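Local coordinates for xylose isomerase-like TIM barrel domain-containing protein (Parabacteroides distasonis, PDB 4KW2), which is of unknown function but folds as a xylose isomerase-like TIM barrel and may be an isomerase, at residues Val24-Gln27 against Thr28-His32; Thr35-Glu38 against Thr39-Lys42. One frame throughout, in Å; residues are numbered along the deposited sequence.

How the interactions relate
Interaction 1 and interaction 2 follow each other along the first beta-alpha unit of the barrel: residues 24-32 carry the chain off strand 23-27 into a short 3-10 turn, and residues 35-42 open helix 36-46. Their centres lie about 9 Å apart, and side chains join them directly. T28 CB packs 3.8 Å from T39 CG2 and T28 CG2 equally near L36 CD1, while F31 CE2 rests 3.7 Å from K42 CB. A sulfate ion, probably from the crystallisation liquor, lies near both: K42 of interaction 2 bonds it, and the F31 side chain of interaction 1 comes to about 5 Å from it, nearest atom to nearest atom.

Interaction 1: residues Val24-Gln27 against Thr28-His32; sequences VGIQ and TWTFH
Q27 O, on the last residue of strand 23-27, accepts a hydrogen bond from T30 N at 3.0 Å as the chain winds straight into a 3-10 turn, T28-T30. This is the C-terminal end of the first strand of a closed eight-stranded parallel barrel, where the loop toward helix 36-46 begins.

T30 grips the same carbonyl a second time: its OG1 donates to Q27 O at 2.8 Å, lying in the carbonyl plane, whereas T30 N comes from above that plane. The hydroxyl is brought there by standing anti to the T30 carbonyl carbon (chi1 -62°), beside the backbone N, and so both donors of one residue converge on one oxygen. With an alanine here the hydrogen bond from the backbone N would remain, but Q27 O would probably lose its in-plane donor and the first turn would have more freedom to shift. The methyl CG2 of T30 lies over one face of the F31 ring, offset toward its rim.

I26 adds the apolar part of the contact. With CG1 anti to the backbone N (chi1 -165°) and the chain extended, it sends CD1 to the edge of the F31 ring, near its plane, 3.5 Å from CE2; the two side chains cross at about a right angle. T43 and L46 of helix 36-46 also pack on I26, placing this corner between barrel wall and outer helix. The side-chain NE2 of Q27 turns instead to the backbone O of S240, on the neighbouring strand 238-241.

Further along, W29 and H32 face each other, and W29 packs on A214 of the second subunit. The H32 ring is fixed by ND1, which lies over the centre of the W29 ring and donates in its own ring plane to W29 O at 2.8 Å.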
ATOM      1  N   VAL A  24      11.265  -8.352  21.650  1.00 32.53           N
ATOM      2  CA  VAL A  24      11.222  -8.142  20.217  1.00 31.69           C
ATOM      3  C   VAL A  24      10.917  -9.472  19.535  1.00 31.84           C
ATOM      4  O   VAL A  24      11.680 -10.436  19.665  1.00 33.92           O
ATOM      5  CB  VAL A  24      12.556  -7.591  19.671  1.00 32.30           C
ATOM      6  CG1 VAL A  24      12.404  -7.200  18.203  1.00 30.37           C
ATOM      7  CG2 VAL A  24      13.017  -6.402  20.504  1.00 32.66           C
ATOM      8  N   GLY A  25       9.801  -9.514  18.812  1.00 29.86           N
ATOM      9  CA  GLY A  25       9.393 -10.700  18.075  1.00 31.32           C
ATOM     10  C   GLY A  25       9.084 -10.402  16.623  1.00 32.01           C
ATOM     11  O   GLY A  25       9.036  -9.243  16.201  1.00 32.44           O
ATOM     12  N   ILE A  26       8.872 -11.461  15.856  1.00 32.90           N
ATOM     13  CA  ILE A  26       8.499 -11.319  14.459  1.00 33.79           C
ATOM     14  C   ILE A  26       7.026 -11.650  14.231  1.00 31.23           C
ATOM     15  O   ILE A  26       6.479 -12.545  14.873  1.00 30.15           O
ATOM     16  CB  ILE A  26       9.377 -12.209  13.560  1.00 37.20           C
ATOM     17  CG1 ILE A  26       9.228 -11.789  12.099  1.00 39.18           C
ATOM     18  CG2 ILE A  26       9.045 -13.690  13.735  1.00 38.52           C
ATOM     19  CD1 ILE A  26      10.181 -12.503  11.175  1.00 43.24           C
ATOM     20  N   GLN A  27       6.392 -10.916  13.321  1.00 31.65           N
ATOM     21  CA  GLN A  27       5.106 -11.335  12.763  1.00 28.61           C
ATOM     22  C   GLN A  27       5.395 -12.333  11.659  1.00 26.71           C
ATOM     23  O   GLN A  27       6.073 -12.002  10.681  1.00 24.89           O
ATOM     24  CB  GLN A  27       4.339 -10.152  12.190  1.00 28.39           C
ATOM     25  CG  GLN A  27       3.982  -9.094  13.216  1.00 31.06           C
ATOM     26  CD  GLN A  27       3.187  -7.955  12.614  1.00 32.92           C
ATOM     27  OE1 GLN A  27       2.294  -8.176  11.790  1.00 30.26           O
ATOM     28  NE2 GLN A  27       3.519  -6.721  13.008  1.00 32.75           N
ATOM     29  N   THR A  28       4.888 -13.553  11.803  1.00 27.60           N
ATOM     30  CA  THR A  28       5.164 -14.599  10.814  1.00 26.71           C
ATOM     31  C   THR A  28       4.581 -14.241   9.439  1.00 27.64           C
ATOM     32  O   THR A  28       5.028 -14.765   8.423  1.00 29.63           O
ATOM     33  CB  THR A  28       4.662 -15.980  11.279  1.00 27.02           C
ATOM     34  OG1 THR A  28       3.259 -15.927  11.550  1.00 26.16           O
ATOM     35  CG2 THR A  28       5.393 -16.419  12.547  1.00 29.00           C
ATOM     36  N   TRP A  29       3.603 -13.338   9.403  1.00 27.79           N
ATOM     37  CA  TRP A  29       3.081 -12.813   8.131  1.00 28.92           C
ATOM     38  C   TRP A  29       4.198 -12.328   7.195  1.00 28.55           C
ATOM     39  O   TRP A  29       4.075 -12.408   5.974  1.00 27.84           O
ATOM     40  CB  TRP A  29       2.072 -11.682   8.377  1.00 28.40           C
ATOM     41  CG  TRP A  29       1.488 -11.189   7.112  1.00 28.99           C
ATOM     42  CD1 TRP A  29       1.737  -9.995   6.514  1.00 30.52           C
ATOM     43  CD2 TRP A  29       0.589 -11.896   6.247  1.00 28.54           C
ATOM     44  NE1 TRP A  29       1.044  -9.904   5.334  1.00 32.05           N
ATOM     45  CE2 TRP A  29       0.331 -11.059   5.143  1.00 31.75           C
ATOM     46  CE3 TRP A  29      -0.022 -13.153   6.301  1.00 27.18           C
ATOM     47  CZ2 TRP A  29      -0.523 -11.435   4.099  1.00 30.15           C
ATOM     48  CZ3 TRP A  29      -0.864 -13.530   5.272  1.00 27.78           C
ATOM     49  CH2 TRP A  29      -1.106 -12.673   4.177  1.00 30.97           C
ATOM     50  N   THR A  30       5.278 -11.827   7.781  1.00 29.20           N
ATOM     51  CA  THR A  30       6.481 -11.444   7.044  1.00 28.74           C
ATOM     52  C   THR A  30       6.879 -12.481   6.000  1.00 29.72           C
ATOM     53  O   THR A  30       7.280 -12.134   4.888  1.00 27.87           O
ATOM     54  CB  THR A  30       7.649 -11.248   8.031  1.00 29.01           C
ATOM     55  OG1 THR A  30       7.319 -10.188   8.936  1.00 26.35           O
ATOM     56  CG2 THR A  30       8.949 -10.912   7.311  1.00 31.90           C
ATOM     57  N   PHE A  31       6.763 -13.754   6.367  1.00 30.76           N
ATOM     58  CA  PHE A  31       7.181 -14.859   5.505  1.00 29.91           C
ATOM     59  C   PHE A  31       6.007 -15.775   5.165  1.00 29.44           C
ATOM     60  O   PHE A  31       6.155 -16.999   5.152  1.00 29.17           O
ATOM     61  CB  PHE A  31       8.280 -15.665   6.206  1.00 30.31           C
ATOM     62  CG  PHE A  31       9.532 -14.879   6.483  1.00 31.23           C
ATOM     63  CD1 PHE A  31      10.401 -14.556   5.450  1.00 34.90           C
ATOM     64  CD2 PHE A  31       9.850 -14.481   7.767  1.00 30.36           C
ATOM     65  CE1 PHE A  31      11.558 -13.838   5.695  1.00 33.29           C
ATOM     66  CE2 PHE A  31      11.007 -13.768   8.018  1.00 32.58           C
ATOM     67  CZ  PHE A  31      11.860 -13.445   6.980  1.00 33.18           C
ATOM     68  N   HIS A  32       4.845 -15.188   4.879  1.00 29.70           N
ATOM     69  CA  HIS A  32       3.625 -15.975   4.674  1.00 30.52           C
ATOM     70  C   HIS A  32       3.680 -16.846   3.420  1.00 33.80           C
ATOM     71  O   HIS A  32       2.900 -17.793   3.298  1.00 36.47           O
ATOM     72  CB  HIS A  32       2.374 -15.094   4.662  1.00 33.51           C
ATOM     73  CG  HIS A  32       2.289 -14.162   3.495  1.00 36.59           C
ATOM     74  ND1 HIS A  32       2.749 -12.864   3.547  1.00 40.96           N
ATOM     75  CD2 HIS A  32       1.780 -14.333   2.253  1.00 39.25           C
ATOM     76  CE1 HIS A  32       2.536 -12.278   2.383  1.00 39.84           C
ATOM     77  NE2 HIS A  32       1.948 -13.147   1.581  1.00 41.76           N
TER

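Interaction 2: residues Thr35-Glu38 against Thr39-Lys42. With SO4 (sulfate ion), chain C.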
ATOM      1  N   THR A  35       6.540 -21.853   4.597  1.00 27.64           N
ATOM      2  CA  THR A  35       5.911 -22.616   5.667  1.00 27.66           C
ATOM      3  C   THR A  35       6.264 -21.964   7.007  1.00 28.26           C
ATOM      4  O   THR A  35       7.188 -21.153   7.079  1.00 29.57           O
ATOM      5  CB  THR A  35       6.393 -24.075   5.691  1.00 27.83           C
ATOM      6  OG1 THR A  35       7.786 -24.119   6.038  1.00 27.43           O
ATOM      7  CG2 THR A  35       6.158 -24.764   4.335  1.00 27.08           C
ATOM      8  N   LEU A  36       5.543 -22.320   8.066  1.00 27.89           N
ATOM      9  CA  LEU A  36       5.855 -21.804   9.397  1.00 27.68           C
ATOM     10  C   LEU A  36       7.232 -22.269   9.879  1.00 29.58           C
ATOM     11  O   LEU A  36       7.963 -21.488  10.484  1.00 30.43           O
ATOM     12  CB  LEU A  36       4.779 -22.186  10.411  1.00 26.66           C
ATOM     13  CG  LEU A  36       5.016 -21.710  11.853  1.00 27.03           C
ATOM     14  CD1 LEU A  36       5.103 -20.199  11.935  1.00 28.41           C
ATOM     15  CD2 LEU A  36       3.932 -22.228  12.781  1.00 27.27           C
HETATM   16  N   MSE A  37       7.595 -23.521   9.603  1.00 29.85           N
HETATM   17  CA  MSE A  37       8.921 -24.032  10.002  1.00 30.76           C
HETATM   18  C   MSE A  37      10.022 -23.245   9.317  1.00 31.95           C
HETATM   19  O   MSE A  37      11.005 -22.869   9.957  1.00 30.68           O
HETATM   20  CB  MSE A  37       9.108 -25.524   9.712  1.00 29.30           C
HETATM   21  CG  MSE A  37       8.102 -26.414  10.441  1.00 29.23           C
HETATM   22 SE   MSE A  37       8.226 -26.264  12.399  0.75 29.61          SE
HETATM   23  CE  MSE A  37       6.673 -25.092  12.690  1.00 27.66           C
ATOM     24  N   GLU A  38       9.871 -22.982   8.017  1.00 31.83           N
ATOM     25  CA  GLU A  38      10.817 -22.116   7.291  1.00 32.60           C
ATOM     26  C   GLU A  38      10.840 -20.689   7.849  1.00 31.37           C
ATOM     27  O   GLU A  38      11.888 -20.052   7.919  1.00 30.51           O
ATOM     28  CB  GLU A  38      10.477 -22.074   5.803  1.00 35.88           C
ATOM     29  CG  GLU A  38      10.746 -23.379   5.070  1.00 41.51           C
ATOM     30  CD  GLU A  38      10.111 -23.448   3.681  1.00 49.03           C
ATOM     31  OE1 GLU A  38       9.257 -22.595   3.337  1.00 40.90           O
ATOM     32  OE2 GLU A  38      10.468 -24.380   2.926  1.00 55.98           O
ATOM     33  N   THR A  39       9.671 -20.192   8.237  1.00 30.08           N
ATOM     34  CA  THR A  39       9.556 -18.878   8.854  1.00 28.60           C
ATOM     35  C   THR A  39      10.354 -18.829  10.160  1.00 28.07           C
ATOM     36  O   THR A  39      11.048 -17.841  10.436  1.00 26.49           O
ATOM     37  CB  THR A  39       8.073 -18.526   9.118  1.00 26.95           C
ATOM     38  OG1 THR A  39       7.374 -18.443   7.872  1.00 24.94           O
ATOM     39  CG2 THR A  39       7.930 -17.211   9.874  1.00 25.48           C
ATOM     40  N   LEU A  40      10.254 -19.893  10.955  1.00 28.28           N
ATOM     41  CA  LEU A  40      10.996 -19.979  12.216  1.00 28.63           C
ATOM     42  C   LEU A  40      12.501 -20.088  11.979  1.00 27.83           C
ATOM     43  O   LEU A  40      13.285 -19.561  12.768  1.00 29.04           O
ATOM     44  CB  LEU A  40      10.501 -21.142  13.081  1.00 29.80           C
ATOM     45  CG  LEU A  40       9.054 -21.058  13.604  1.00 29.81           C
ATOM     46  CD1 LEU A  40       8.794 -22.163  14.620  1.00 30.72           C
ATOM     47  CD2 LEU A  40       8.741 -19.699  14.217  1.00 29.91           C
ATOM     48  N   ASP A  41      12.903 -20.748  10.893  1.00 27.16           N
ATOM     49  CA  ASP A  41      14.317 -20.790  10.508  1.00 30.10           C
ATOM     50  C   ASP A  41      14.839 -19.396  10.160  1.00 30.49           C
ATOM     51  O   ASP A  41      15.964 -19.047  10.511  1.00 29.44           O
ATOM     52  CB  ASP A  41      14.551 -21.713   9.308  1.00 31.28           C
ATOM     53  CG  ASP A  41      14.186 -23.155   9.585  1.00 33.31           C
ATOM     54  OD1 ASP A  41      14.164 -23.579  10.761  1.00 36.46           O
ATOM     55  OD2 ASP A  41      13.913 -23.873   8.605  1.00 36.33           O
ATOM     56  N   LYS A  42      14.020 -18.616   9.458  1.00 31.24           N
ATOM     57  CA  LYS A  42      14.352 -17.230   9.136  1.00 31.50           C
ATOM     58  C   LYS A  42      14.428 -16.382  10.395  1.00 30.88           C
ATOM     59  O   LYS A  42      15.299 -15.528  10.520  1.00 29.64           O
ATOM     60  CB  LYS A  42      13.305 -16.634   8.199  1.00 33.83           C
ATOM     61  CG  LYS A  42      13.323 -17.234   6.809  1.00 36.41           C
ATOM     62  CD  LYS A  42      14.370 -16.577   5.941  1.00 37.92           C
ATOM     63  CE  LYS A  42      14.438 -17.249   4.580  1.00 42.03           C
ATOM     64  NZ  LYS A  42      15.313 -16.469   3.668  1.00 42.89           N
TER
HETATM   65  S   SO4 C 301      17.309 -13.238   2.809  1.00 75.79           S
HETATM   66  O1  SO4 C 301      18.053 -12.241   3.609  1.00 65.56           O
HETATM   67  O2  SO4 C 301      18.101 -14.490   2.732  1.00 59.62           O
HETATM   68  O3  SO4 C 301      15.990 -13.532   3.432  1.00 69.20           O
HETATM   69  O4  SO4 C 301      17.096 -12.675   1.453  1.00 71.95           O
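T39 reaches back one turn to T35 with two donors. Its amide N bonds T35 O at 2.9 Å and its hydroxyl OG1 bonds the same oxygen at 2.8 Å, the two approaching from opposite faces of the carbonyl plane. OG1 can do so because it stands beside the T39 backbone N (chi1 -63°); it also bonds Q57. The next three residues repeat the i to i+4 pattern, L40 N to L36 O, D41 N to M37 O and K42 N to E38 O.

On the apolar side, the selenomethionine M37 bends its chain so that CE lies 4.1 Å from L40 CD1, the two side chains running alongside each other and pointing the same way. L36 CD1 meets L40 CD2 at 4.3 Å. L81 and F85 of helix 75-86 pack against this group, while the carboxylate of D41 forms a salt bridge with R88.

K42, bent at chi2 (-83°), carries NZ out to sulfate O3 at 3.0 Å; I250 N is another donor to this ion.

The first turn is positioned by reciprocal bonds: E38 N donates to T35 OG1 at 3.1 Å, and E38 OE1, met from above the carboxylate plane, accepts from T35 N. These two bonds make a capping box at the N terminus of helix 36-46, the first crossover helix of the TIM barrel's beta-alpha-beta succession.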